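PDB 6MLY: bifunctional GH43-CE protein from Bacteroides eggerthii, which probably cleaves xylan-type polysaccharides with a family 43 glycoside hydrolase domain and joins to it a carbohydrate esterase domain in the same chain. Local coordinates for residues A[145-150]-A[202-207]; A[33-38]-A[253-258]; A[577-582]-A[784-789]. All coordinates share one frame; numbering follows the deposited sequence.

Contact 1 (A[145-150]-A[202-207]); sequences SFFFDE and SQLFKV
The Phe-147 ring slants across strand 203-207, meeting Leu-204 O, Phe-205 CA and Lys-206 CB obliquely, with CZ 3.6 Å from Lys-206 CB. This is a junction between successive blades of the five-bladed beta-propeller of family 43: the two strands run nearly parallel, 22° apart, with no backbone-to-backbone hydrogen bond between them. The other rings of strand 145-148 point off the junction, Phe-148 stacking on His-103 and presenting its CE2 to the edge of Phe-146, while Phe-205 makes a cation-pi contact with Arg-101. Phe-147 CG lies anti to the backbone N (chi1 -172°), reaching Leu-204 CD2 at 4.1 Å. At the C-terminal end of the two segments the extended Lys-206 crosses both acids at about a right angle. Its NZ forms a salt bridge with Glu-150 OE2 at 3.4 Å and a long one with Asp-149 OD1 at 3.9 Å; Tyr-211 OH hydrogen-bonds to both NZ and Asp-149 OD1, knitting the network together. At the other end, the Ser-202 side chain sits about 5 Å from that of Asp-143, predicted to modulate the proton donor. There Ser-145 OG accepts a hydrogen bond from Leu-204 N, 2.9 Å long, with an N-H...O angle of 161°.

Contact 2 (A[33-38]-A[253-258]); sequences MSMLRV and GLVDTP
Arg-37 reaches from strand 34-38 to Asp-256 and Pro-258, beyond Met-35 and Val-255, at the seam where the first and last blades of the beta-propeller close the ring. Farther in, Met-35 SD rests 3.8 Å from Val-255 CG1, an apolar touch. From CB of Arg-37, CG leaves anti to the backbone N (chi1 -178°); the next torsion is also close to anti, and CD comes to lie beside Asp-256 O and 3.8 Å from Pro-258 CD. A bend at chi3 (73°) turns NE toward Asp-256 for weak hydrogen bonds to its backbone O at 3.2 Å and, as part of the salt bridge, to OD1 at 3.4 Å. Over one face of the guanidinium lie Thr-257 C and Pro-258 N, both offset toward its rim. NH1 turns back to its own hairpin, hydrogen-bonding to Gly-39 O. At the tip, Arg-37 NH2 forms a nearly straight salt-bridge hydrogen bond to Asp-256 OD2, 3.1 Å long. An alanine here would probably leave the Asp-256 carboxylate without its cationic mate across the seam and open a gap beside Pro-258. OD2 lies almost in the guanidinium plane, whereas NH2 approaches from 46° above the carboxylate plane.

Contact 3 (A[577-582]-A[784-789]); sequences KGFAVV and FFAREA
Phe-579 drives the edge of its ring against the last turns of helix 775-789, where Phe-785, Ala-786 and Ala-789 receive it. The contact is a small apolar one within the alpha/beta-hydrolase fold of the esterase part, without a hydrogen bond between the two segments. Phe-579 CG lies anti to the carbonyl carbon (chi1 -80°), and the ring extends toward the helix. Its leading atom, CZ, comes within 3.4 Å of Phe-785 O and 3.7 Å of Phe-785 CB, while CE2 meets Ala-789 CB at 3.9 Å. Phe-785 O and Ala-786 N both lie near the plane of the ring, so the helix backbone borders its rim. Phe-785 shares the same first rotamer class, yet it offers mainly its CB here; its own ring leads away, and the two phenylalanine side chains cross at about a right angle. Lys-577 adds a second arm. Its chain bends at chi2 (65°) and then straightens through chi3, which sets CE 3.4 Å from Ala-786 CB. Between these two side chains Gly-578 takes a positive phi of 116° as the C-prime residue of a Schellman motif, with Phe-579 N bonded to Leu-574 O and Gly-578 N to Leu-575 O; a CB there would jam against the preceding carbonyl O. This turn ends helix 563-577 and launches strand 579-584. Leu-574 of that helix touches both Phe-579 and Phe-785, which brings the two helices together beside the sheet. Strand 579-584 itself runs parallel to strand 546-552 and antiparallel to strand 533-537, and Ala-789 O accepts a hydrogen bond from Lys-547 NZ. Helix 775-789 also packs Phe-784 and Phe-785 onto strand 671-675, and Phe-784 onto strand 727-733.

How the contacts relate
From the N terminus, strand 34-38 opens the first propeller blade, and its partner arrives only after the intervening blades, at the start of the last one: contact 2 closes this long loop by joining first blade to last. Contact 1 is nested inside it, tying two successive blades. The two contacts touch, with centres 12 Å apart: Gln-203 NE2 probably hydrogen-bonds to Met-33 O, and the Phe-205 ring packs on Gly-253 and Leu-254. The chain then passes through the concanavalin A-like domain before contact 3 opens, in series with both. Contact 3 brings the C-terminal helix onto the esterase core, its centre about 58 Å from that of contact 2, across the centre of the chain.

Contact 1 (A[145-150]-A[202-207])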
ATOM      1  N   SER A 145      31.367 -17.531  -0.472  1.00 80.81           N
ATOM      2  CA  SER A 145      31.250 -18.162   0.835  1.00 79.34           C
ATOM      3  C   SER A 145      32.634 -18.636   1.288  1.00 78.79           C
ATOM      4  O   SER A 145      33.004 -19.764   1.023  1.00 79.83           O
ATOM      5  CB  SER A 145      30.253 -19.294   0.791  1.00 80.67           C
ATOM      6  OG  SER A 145      30.328 -20.096   1.962  1.00 80.86           O
ATOM      7  N   PHE A 146      33.381 -17.743   1.949  1.00 76.65           N
ATOM      8  CA  PHE A 146      34.708 -18.046   2.496  1.00 76.53           C
ATOM      9  C   PHE A 146      34.552 -19.008   3.680  1.00 76.83           C
ATOM     10  O   PHE A 146      33.480 -19.063   4.302  1.00 75.35           O
ATOM     11  CB  PHE A 146      35.454 -16.762   2.879  1.00 74.68           C
ATOM     12  CG  PHE A 146      34.987 -16.098   4.149  1.00 73.31           C
ATOM     13  CD1 PHE A 146      35.544 -16.435   5.372  1.00 72.76           C
ATOM     14  CD2 PHE A 146      33.998 -15.126   4.126  1.00 72.34           C
ATOM     15  CE1 PHE A 146      35.117 -15.823   6.542  1.00 71.50           C
ATOM     16  CE2 PHE A 146      33.573 -14.514   5.297  1.00 70.97           C
ATOM     17  CZ  PHE A 146      34.135 -14.862   6.504  1.00 70.51           C
ATOM     18  N   PHE A 147      35.633 -19.753   3.972  1.00 77.77           N
ATOM     19  CA  PHE A 147      35.614 -20.889   4.892  1.00 78.12           C
ATOM     20  C   PHE A 147      37.022 -21.167   5.427  1.00 78.29           C
ATOM     21  O   PHE A 147      37.980 -21.227   4.654  1.00 79.81           O
ATOM     22  CB  PHE A 147      35.081 -22.128   4.170  1.00 79.98           C
ATOM     23  CG  PHE A 147      34.831 -23.321   5.058  1.00 81.41           C
ATOM     24  CD1 PHE A 147      35.838 -24.240   5.312  1.00 82.46           C
ATOM     25  CD2 PHE A 147      33.588 -23.527   5.635  1.00 81.53           C
ATOM     26  CE1 PHE A 147      35.609 -25.338   6.127  1.00 83.56           C
ATOM     27  CE2 PHE A 147      33.357 -24.630   6.444  1.00 82.71           C
ATOM     28  CZ  PHE A 147      34.369 -25.530   6.693  1.00 83.52           C
ATOM     29  N   PHE A 148      37.122 -21.366   6.749  1.00 77.28           N
ATOM     30  CA  PHE A 148      38.354 -21.800   7.429  1.00 76.86           C
ATOM     31  C   PHE A 148      38.383 -23.329   7.516  1.00 77.70           C
ATOM     32  O   PHE A 148      37.552 -23.927   8.195  1.00 77.63           O
ATOM     33  CB  PHE A 148      38.431 -21.225   8.845  1.00 75.33           C
ATOM     34  CG  PHE A 148      38.318 -19.727   8.919  1.00 74.21           C
ATOM     35  CD1 PHE A 148      39.443 -18.928   8.816  1.00 73.58           C
ATOM     36  CD2 PHE A 148      37.083 -19.117   9.084  1.00 73.73           C
ATOM     37  CE1 PHE A 148      39.339 -17.548   8.879  1.00 72.58           C
ATOM     38  CE2 PHE A 148      36.979 -17.736   9.145  1.00 72.62           C
ATOM     39  CZ  PHE A 148      38.109 -16.955   9.046  1.00 72.09           C
ATOM     40  N   ASP A 149      39.356 -23.943   6.835  1.00 79.12           N
ATOM     41  CA  ASP A 149      39.521 -25.402   6.815  1.00 80.95           C
ATOM     42  C   ASP A 149      40.535 -25.815   7.887  1.00 80.84           C
ATOM     43  O   ASP A 149      41.365 -25.017   8.328  1.00 79.72           O
ATOM     44  CB  ASP A 149      39.942 -25.900   5.430  1.00 82.73           C
ATOM     45  CG  ASP A 149      39.542 -27.339   5.151  1.00 84.86           C
ATOM     46  OD1 ASP A 149      38.493 -27.774   5.673  1.00 85.31           O
ATOM     47  OD2 ASP A 149      40.290 -28.019   4.423  1.00 86.85           O
ATOM     48  N   GLU A 150      40.457 -27.089   8.279  1.00 82.05           N
ATOM     49  CA  GLU A 150      41.323 -27.654   9.312  1.00 82.38           C
ATOM     50  C   GLU A 150      42.676 -28.068   8.707  1.00 83.01           C
ATOM     51  O   GLU A 150      43.557 -28.504   9.442  1.00 83.50           O
ATOM     52  CB  GLU A 150      40.653 -28.823  10.048  1.00 84.27           C
ATOM     53  CG  GLU A 150      39.396 -29.361   9.387  1.00 85.72           C
ATOM     54  CD  GLU A 150      38.714 -30.483  10.148  1.00 87.25           C
ATOM     55  OE1 GLU A 150      39.372 -31.506  10.396  1.00 88.77           O
ATOM     56  OE2 GLU A 150      37.528 -30.323  10.494  1.00 87.65           O
ATOM     57  N   SER A 202      26.079 -19.329  -3.041  1.00 84.20           N
ATOM     58  CA  SER A 202      26.964 -20.351  -2.471  1.00 84.79           C
ATOM     59  C   SER A 202      27.127 -20.129  -0.962  1.00 84.10           C
ATOM     60  O   SER A 202      27.409 -19.015  -0.531  1.00 85.10           O
ATOM     61  CB  SER A 202      28.301 -20.360  -3.170  1.00 85.16           C
ATOM     62  OG  SER A 202      28.190 -20.931  -4.464  1.00 86.23           O
ATOM     63  N   GLN A 203      26.919 -21.193  -0.176  1.00 83.81           N
ATOM     64  CA  GLN A 203      27.125 -21.182   1.276  1.00 82.28           C
ATOM     65  C   GLN A 203      27.648 -22.557   1.710  1.00 82.86           C
ATOM     66  O   GLN A 203      26.927 -23.553   1.634  1.00 84.10           O
ATOM     67  CB  GLN A 203      25.828 -20.828   2.010  1.00 80.74           C
ATOM     68  CG  GLN A 203      25.377 -19.390   1.802  1.00 78.99           C
ATOM     69  CD  GLN A 203      24.432 -18.924   2.881  1.00 77.70           C
ATOM     70  OE1 GLN A 203      24.733 -18.994   4.069  1.00 77.16           O
ATOM     71  NE2 GLN A 203      23.276 -18.429   2.471  1.00 77.31           N
ATOM     72  N   LEU A 204      28.906 -22.599   2.160  1.00 82.95           N
ATOM     73  CA  LEU A 204      29.594 -23.859   2.448  1.00 84.10           C
ATOM     74  C   LEU A 204      29.543 -24.153   3.951  1.00 82.90           C
ATOM     75  O   LEU A 204      29.782 -23.268   4.777  1.00 80.75           O
ATOM     76  CB  LEU A 204      31.042 -23.780   1.956  1.00 84.53           C
ATOM     77  CG  LEU A 204      31.848 -25.072   2.094  1.00 86.20           C
ATOM     78  CD1 LEU A 204      31.178 -26.220   1.354  1.00 88.17           C
ATOM     79  CD2 LEU A 204      33.272 -24.879   1.597  1.00 86.88           C
ATOM     80  N   PHE A 205      29.226 -25.414   4.273  1.00 84.18           N
ATOM     81  CA  PHE A 205      29.247 -25.942   5.631  1.00 84.23           C
ATOM     82  C   PHE A 205      29.878 -27.340   5.615  1.00 85.77           C
ATOM     83  O   PHE A 205      29.472 -28.210   4.830  1.00 87.54           O
ATOM     84  CB  PHE A 205      27.830 -25.979   6.208  1.00 84.31           C
ATOM     85  CG  PHE A 205      27.200 -24.618   6.351  1.00 82.55           C
ATOM     86  CD1 PHE A 205      27.242 -23.942   7.560  1.00 81.37           C
ATOM     87  CD2 PHE A 205      26.604 -24.000   5.265  1.00 82.44           C
ATOM     88  CE1 PHE A 205      26.684 -22.680   7.685  1.00 79.90           C
ATOM     89  CE2 PHE A 205      26.052 -22.736   5.392  1.00 81.19           C
ATOM     90  CZ  PHE A 205      26.088 -22.081   6.601  1.00 80.10           C
ATOM     91  N   LYS A 206      30.882 -27.538   6.473  1.00 85.28           N
ATOM     92  CA  LYS A 206      31.420 -28.854   6.749  1.00 86.33           C
ATOM     93  C   LYS A 206      30.725 -29.406   7.999  1.00 85.46           C
ATOM     94  O   LYS A 206      30.787 -28.798   9.063  1.00 83.95           O
ATOM     95  CB  LYS A 206      32.938 -28.776   6.928  1.00 86.55           C
ATOM     96  CG  LYS A 206      33.665 -30.112   6.897  1.00 88.60           C
ATOM     97  CD  LYS A 206      35.142 -29.982   7.178  1.00 88.56           C
ATOM     98  CE  LYS A 206      35.857 -31.313   7.178  1.00 90.65           C
ATOM     99  NZ  LYS A 206      37.327 -31.132   7.210  1.00 90.96           N
ATOM    100  N   VAL A 207      30.041 -30.543   7.841  1.00 86.71           N
ATOM    101  CA  VAL A 207      29.367 -31.225   8.932  1.00 87.05           C
ATOM    102  C   VAL A 207      29.781 -32.693   8.908  1.00 89.36           C
ATOM    103  O   VAL A 207      29.635 -33.365   7.886  1.00 90.54           O
ATOM    104  CB  VAL A 207      27.835 -31.105   8.837  1.00 86.90           C
ATOM    105  CG1 VAL A 207      27.143 -31.953   9.896  1.00 87.57           C
ATOM    106  CG2 VAL A 207      27.378 -29.659   8.917  1.00 84.88           C
TER

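Contact 2 (A[33-38]-A[253-258])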
ATOM      1  N   MET A  33      20.551 -14.311   4.027  1.00 70.86           N
ATOM      2  CA  MET A  33      20.976 -14.593   5.380  1.00 70.65           C
ATOM      3  C   MET A  33      22.283 -15.395   5.343  1.00 70.73           C
ATOM      4  O   MET A  33      22.469 -16.276   4.502  1.00 71.41           O
ATOM      5  CB  MET A  33      19.917 -15.402   6.134  1.00 71.20           C
ATOM      6  CG  MET A  33      18.694 -14.596   6.509  1.00 70.83           C
ATOM      7  SD  MET A  33      17.463 -15.578   7.405  1.00 71.64           S
ATOM      8  CE  MET A  33      16.863 -16.642   6.094  1.00 73.24           C
ATOM      9  N   SER A  34      23.187 -15.041   6.257  1.00 69.59           N
ATOM     10  CA  SER A  34      24.314 -15.853   6.642  1.00 69.88           C
ATOM     11  C   SER A  34      24.246 -16.029   8.162  1.00 69.08           C
ATOM     12  O   SER A  34      24.434 -15.070   8.902  1.00 68.08           O
ATOM     13  CB  SER A  34      25.611 -15.225   6.194  1.00 69.65           C
ATOM     14  OG  SER A  34      26.710 -16.110   6.364  1.00 70.28           O
ATOM     15  N   MET A  35      23.945 -17.257   8.597  1.00 69.95           N
ATOM     16  CA  MET A  35      23.639 -17.569   9.992  1.00 69.77           C
ATOM     17  C   MET A  35      24.750 -18.443  10.597  1.00 69.64           C
ATOM     18  O   MET A  35      25.423 -19.223   9.905  1.00 70.30           O
ATOM     19  CB  MET A  35      22.300 -18.308  10.084  1.00 70.76           C
ATOM     20  CG  MET A  35      21.656 -18.275  11.461  1.00 70.57           C
ATOM     21  SD  MET A  35      19.983 -18.975  11.441  1.00 71.89           S
ATOM     22  CE  MET A  35      19.095 -17.621  10.674  1.00 70.73           C
ATOM     23  N   LEU A  36      24.945 -18.295  11.908  1.00 69.22           N
ATOM     24  CA  LEU A  36      25.775 -19.211  12.657  1.00 69.61           C
ATOM     25  C   LEU A  36      25.348 -19.203  14.127  1.00 69.42           C
ATOM     26  O   LEU A  36      24.597 -18.317  14.574  1.00 68.31           O
ATOM     27  CB  LEU A  36      27.261 -18.859  12.487  1.00 69.45           C
ATOM     28  CG  LEU A  36      27.704 -17.454  12.901  1.00 68.16           C
ATOM     29  CD1 LEU A  36      27.726 -17.289  14.413  1.00 67.90           C
ATOM     30  CD2 LEU A  36      29.076 -17.145  12.332  1.00 67.90           C
ATOM     31  N   ARG A  37      25.833 -20.228  14.837  1.00 70.00           N
ATOM     32  CA  ARG A  37      25.644 -20.416  16.256  1.00 70.10           C
ATOM     33  C   ARG A  37      26.999 -20.258  16.947  1.00 69.49           C
ATOM     34  O   ARG A  37      28.025 -20.557  16.361  1.00 70.04           O
ATOM     35  CB  ARG A  37      25.061 -21.805  16.525  1.00 71.58           C
ATOM     36  CG  ARG A  37      24.787 -22.094  17.992  1.00 72.15           C
ATOM     37  CD  ARG A  37      23.879 -23.294  18.182  1.00 73.82           C
ATOM     38  NE  ARG A  37      24.562 -24.540  17.891  1.00 75.17           N
ATOM     39  CZ  ARG A  37      25.476 -25.083  18.687  1.00 75.85           C
ATOM     40  NH1 ARG A  37      25.744 -24.516  19.851  1.00 75.28           N
ATOM     41  NH2 ARG A  37      26.124 -26.174  18.316  1.00 77.22           N
ATOM     42  N   VAL A  38      26.978 -19.762  18.184  1.00 69.02           N
ATOM     43  CA  VAL A  38      28.152 -19.716  19.036  1.00 68.96           C
ATOM     44  C   VAL A  38      27.668 -19.923  20.474  1.00 69.23           C
ATOM     45  O   VAL A  38      27.303 -18.970  21.162  1.00 69.00           O
ATOM     46  CB  VAL A  38      28.940 -18.395  18.893  1.00 67.70           C
ATOM     47  CG1 VAL A  38      30.281 -18.467  19.614  1.00 67.71           C
ATOM     48  CG2 VAL A  38      29.139 -17.981  17.443  1.00 67.41           C
ATOM     49  N   GLY A 253      21.628 -21.799   4.209  1.00 81.45           N
ATOM     50  CA  GLY A 253      22.521 -22.853   4.662  1.00 82.31           C
ATOM     51  C   GLY A 253      21.964 -23.556   5.890  1.00 82.25           C
ATOM     52  O   GLY A 253      20.783 -23.378   6.221  1.00 82.28           O
ATOM     53  N   LEU A 254      22.823 -24.340   6.558  1.00 81.77           N
ATOM     54  CA  LEU A 254      22.458 -25.122   7.738  1.00 81.87           C
ATOM     55  C   LEU A 254      22.783 -24.337   9.010  1.00 79.93           C
ATOM     56  O   LEU A 254      23.722 -23.552   9.042  1.00 78.77           O
ATOM     57  CB  LEU A 254      23.234 -26.443   7.731  1.00 83.36           C
ATOM     58  CG  LEU A 254      22.807 -27.452   6.669  1.00 85.65           C
ATOM     59  CD1 LEU A 254      23.790 -28.611   6.603  1.00 87.12           C
ATOM     60  CD2 LEU A 254      21.397 -27.956   6.936  1.00 86.59           C
ATOM     61  N   VAL A 255      21.977 -24.574  10.049  1.00 79.69           N
ATOM     62  CA  VAL A 255      22.285 -24.178  11.415  1.00 78.98           C
ATOM     63  C   VAL A 255      21.733 -25.257  12.346  1.00 80.42           C
ATOM     64  O   VAL A 255      20.651 -25.787  12.112  1.00 81.61           O
ATOM     65  CB  VAL A 255      21.712 -22.800  11.787  1.00 77.06           C
ATOM     66  CG1 VAL A 255      20.211 -22.724  11.546  1.00 77.52           C
ATOM     67  CG2 VAL A 255      22.044 -22.440  13.227  1.00 76.64           C
ATOM     68  N   ASP A 256      22.495 -25.551  13.402  1.00 80.63           N
ATOM     69  CA  ASP A 256      22.169 -26.592  14.357  1.00 81.73           C
ATOM     70  C   ASP A 256      21.813 -25.926  15.689  1.00 80.97           C
ATOM     71  O   ASP A 256      22.100 -24.751  15.888  1.00 79.66           O
ATOM     72  CB  ASP A 256      23.320 -27.593  14.497  1.00 83.20           C
ATOM     73  CG  ASP A 256      24.616 -27.017  15.052  1.00 82.43           C
ATOM     74  OD1 ASP A 256      24.898 -25.821  14.800  1.00 80.86           O
ATOM     75  OD2 ASP A 256      25.346 -27.779  15.727  1.00 83.52           O
ATOM     76  N   THR A 257      21.178 -26.699  16.572  1.00 81.89           N
ATOM     77  CA  THR A 257      20.862 -26.278  17.929  1.00 81.30           C
ATOM     78  C   THR A 257      21.789 -27.012  18.892  1.00 82.09           C
ATOM     79  O   THR A 257      22.237 -28.113  18.587  1.00 83.65           O
ATOM     80  CB  THR A 257      19.387 -26.546  18.268  1.00 81.89           C
ATOM     81  OG1 THR A 257      19.162 -27.957  18.235  1.00 84.02           O
ATOM     82  CG2 THR A 257      18.426 -25.859  17.323  1.00 81.21           C
ATOM     83  N   PRO A 258      22.088 -26.450  20.086  1.00 81.32           N
ATOM     84  CA  PRO A 258      22.945 -27.128  21.061  1.00 82.13           C
ATOM     85  C   PRO A 258      22.531 -28.579  21.371  1.00 84.78           C
ATOM     86  O   PRO A 258      23.395 -29.406  21.657  1.00 86.08           O
ATOM     87  CB  PRO A 258      22.858 -26.255  22.329  1.00 81.26           C
ATOM     88  CG  PRO A 258      21.734 -25.263  22.066  1.00 80.28           C
ATOM     89  CD  PRO A 258      21.638 -25.135  20.561  1.00 79.68           C
TER

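Contact 3 (A[577-582]-A[784-789])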
ATOM      1  N   LYS A 577     -21.607  10.597  10.327  1.00 79.17           N
ATOM      2  CA  LYS A 577     -22.966  10.302  10.801  1.00 79.77           C
ATOM      3  C   LYS A 577     -23.057   8.860  11.325  1.00 78.80           C
ATOM      4  O   LYS A 577     -23.934   8.560  12.143  1.00 79.59           O
ATOM      5  CB  LYS A 577     -23.986  10.516   9.679  1.00 79.63           C
ATOM      6  CG  LYS A 577     -25.444  10.534  10.123  1.00 80.78           C
ATOM      7  CD  LYS A 577     -25.809  11.699  11.029  1.00 81.84           C
ATOM      8  CE  LYS A 577     -27.305  11.824  11.240  1.00 81.97           C
ATOM      9  NZ  LYS A 577     -27.646  12.897  12.204  1.00 83.11           N
ATOM     10  N   GLY A 578     -22.166   7.983  10.833  1.00 77.46           N
ATOM     11  CA  GLY A 578     -22.069   6.578  11.265  1.00 76.12           C
ATOM     12  C   GLY A 578     -22.394   5.576  10.163  1.00 74.60           C
ATOM     13  O   GLY A 578     -22.747   4.426  10.459  1.00 74.14           O
ATOM     14  N   PHE A 579     -22.254   5.995   8.898  1.00 73.49           N
ATOM     15  CA  PHE A 579     -22.585   5.164   7.740  1.00 73.60           C
ATOM     16  C   PHE A 579     -21.315   4.531   7.160  1.00 73.56           C
ATOM     17  O   PHE A 579     -20.298   5.207   6.977  1.00 74.58           O
ATOM     18  CB  PHE A 579     -23.273   5.983   6.647  1.00 72.92           C
ATOM     19  CG  PHE A 579     -24.743   6.230   6.872  1.00 73.46           C
ATOM     20  CD1 PHE A 579     -25.214   7.499   7.186  1.00 73.34           C
ATOM     21  CD2 PHE A 579     -25.660   5.195   6.757  1.00 73.58           C
ATOM     22  CE1 PHE A 579     -26.567   7.720   7.389  1.00 73.10           C
ATOM     23  CE2 PHE A 579     -27.012   5.419   6.954  1.00 73.60           C
ATOM     24  CZ  PHE A 579     -27.461   6.679   7.274  1.00 73.29           C
ATOM     25  N   ALA A 580     -21.396   3.232   6.860  1.00 74.04           N
ATOM     26  CA  ALA A 580     -20.423   2.586   5.996  1.00 73.87           C
ATOM     27  C   ALA A 580     -20.630   3.125   4.581  1.00 73.42           C
ATOM     28  O   ALA A 580     -21.762   3.271   4.139  1.00 75.32           O
ATOM     29  CB  ALA A 580     -20.578   1.087   6.044  1.00 75.15           C
ATOM     30  N   VAL A 581     -19.530   3.436   3.894  1.00 71.97           N
ATOM     31  CA  VAL A 581     -19.583   4.041   2.572  1.00 70.98           C
ATOM     32  C   VAL A 581     -18.973   3.055   1.572  1.00 71.08           C
ATOM     33  O   VAL A 581     -17.997   2.372   1.893  1.00 71.17           O
ATOM     34  CB  VAL A 581     -18.861   5.402   2.562  1.00 70.57           C
ATOM     35  CG1 VAL A 581     -18.890   6.052   1.189  1.00 70.78           C
ATOM     36  CG2 VAL A 581     -19.422   6.345   3.618  1.00 70.29           C
ATOM     37  N   VAL A 582     -19.574   2.979   0.376  1.00 70.42           N
ATOM     38  CA  VAL A 582     -19.153   2.059  -0.685  1.00 70.81           C
ATOM     39  C   VAL A 582     -19.246   2.784  -2.030  1.00 71.47           C
ATOM     40  O   VAL A 582     -20.247   2.664  -2.723  1.00 72.44           O
ATOM     41  CB  VAL A 582     -20.003   0.770  -0.714  1.00 70.64           C
ATOM     42  CG1 VAL A 582     -19.552  -0.180  -1.815  1.00 70.53           C
ATOM     43  CG2 VAL A 582     -20.024   0.053   0.626  1.00 70.71           C
ATOM     44  N   PHE A 784     -31.516  12.690   5.866  1.00 71.10           N
ATOM     45  CA  PHE A 784     -32.502  11.838   5.191  1.00 70.24           C
ATOM     46  C   PHE A 784     -32.099  10.362   5.331  1.00 70.35           C
ATOM     47  O   PHE A 784     -32.895   9.541   5.797  1.00 70.53           O
ATOM     48  CB  PHE A 784     -32.670  12.268   3.730  1.00 69.44           C
ATOM     49  CG  PHE A 784     -33.425  11.288   2.866  1.00 68.60           C
ATOM     50  CD1 PHE A 784     -34.678  10.828   3.240  1.00 69.02           C
ATOM     51  CD2 PHE A 784     -32.884  10.829   1.676  1.00 67.93           C
ATOM     52  CE1 PHE A 784     -35.363   9.918   2.451  1.00 68.95           C
ATOM     53  CE2 PHE A 784     -33.572   9.923   0.886  1.00 67.86           C
ATOM     54  CZ  PHE A 784     -34.809   9.468   1.275  1.00 68.25           C
ATOM     55  N   PHE A 785     -30.859  10.033   4.944  1.00 69.90           N
ATOM     56  CA  PHE A 785     -30.355   8.654   5.047  1.00 69.82           C
ATOM     57  C   PHE A 785     -30.447   8.174   6.506  1.00 70.54           C
ATOM     58  O   PHE A 785     -30.790   7.013   6.752  1.00 70.94           O
ATOM     59  CB  PHE A 785     -28.938   8.543   4.475  1.00 69.44           C
ATOM     60  CG  PHE A 785     -28.855   8.520   2.967  1.00 69.58           C
ATOM     61  CD1 PHE A 785     -29.673   7.686   2.215  1.00 69.94           C
ATOM     62  CD2 PHE A 785     -27.940   9.316   2.293  1.00 69.59           C
ATOM     63  CE1 PHE A 785     -29.588   7.665   0.830  1.00 69.74           C
ATOM     64  CE2 PHE A 785     -27.855   9.291   0.907  1.00 69.21           C
ATOM     65  CZ  PHE A 785     -28.676   8.462   0.178  1.00 69.33           C
ATOM     66  N   ALA A 786     -30.175   9.083   7.453  1.00 70.50           N
ATOM     67  CA  ALA A 786     -30.237   8.820   8.902  1.00 71.76           C
ATOM     68  C   ALA A 786     -31.672   8.522   9.369  1.00 72.95           C
ATOM     69  O   ALA A 786     -31.869   7.660  10.223  1.00 73.75           O
ATOM     70  CB  ALA A 786     -29.661   9.995   9.654  1.00 71.81           C
ATOM     71  N   ARG A 787     -32.661   9.248   8.832  1.00 73.00           N
ATOM     72  CA  ARG A 787     -34.073   9.089   9.234  1.00 73.97           C
ATOM     73  C   ARG A 787     -34.610   7.728   8.772  1.00 73.58           C
ATOM     74  O   ARG A 787     -35.344   7.059   9.505  1.00 73.05           O
ATOM     75  CB  ARG A 787     -34.949  10.209   8.660  1.00 74.76           C
ATOM     76  CG  ARG A 787     -35.013  11.469   9.512  1.00 76.16           C
ATOM     77  CD  ARG A 787     -36.061  12.431   8.987  1.00 76.92           C
ATOM     78  NE  ARG A 787     -35.838  12.807   7.594  1.00 77.69           N
ATOM     79  CZ  ARG A 787     -35.216  13.914   7.194  1.00 78.51           C
ATOM     80  NH1 ARG A 787     -34.681  14.740   8.078  1.00 79.72           N
ATOM     81  NH2 ARG A 787     -35.135  14.196   5.905  1.00 79.09           N
ATOM     82  N   GLU A 788     -34.239   7.342   7.547  1.00 72.78           N
ATOM     83  CA  GLU A 788     -34.698   6.103   6.915  1.00 73.20           C
ATOM     84  C   GLU A 788     -33.948   4.895   7.506  1.00 73.31           C
ATOM     85  O   GLU A 788     -34.382   3.760   7.334  1.00 73.95           O
ATOM     86  CB  GLU A 788     -34.498   6.175   5.396  1.00 71.91           C
ATOM     87  CG  GLU A 788     -35.168   7.364   4.717  1.00 71.42           C
ATOM     88  CD  GLU A 788     -36.669   7.258   4.496  1.00 71.65           C
ATOM     89  OE1 GLU A 788     -37.140   6.169   4.112  1.00 71.26           O
ATOM     90  OE2 GLU A 788     -37.363   8.271   4.701  1.00 71.39           O
ATOM     91  N   ALA A 789     -32.824   5.141   8.193  1.00 73.90           N
ATOM     92  CA  ALA A 789     -31.971   4.082   8.737  1.00 74.13           C
ATOM     93  C   ALA A 789     -32.148   3.953  10.258  1.00 76.07           C
ATOM     94  O   ALA A 789     -32.373   2.848  10.759  1.00 77.26           O
ATOM     95  CB  ALA A 789     -30.533   4.362   8.376  1.00 73.77           C
TER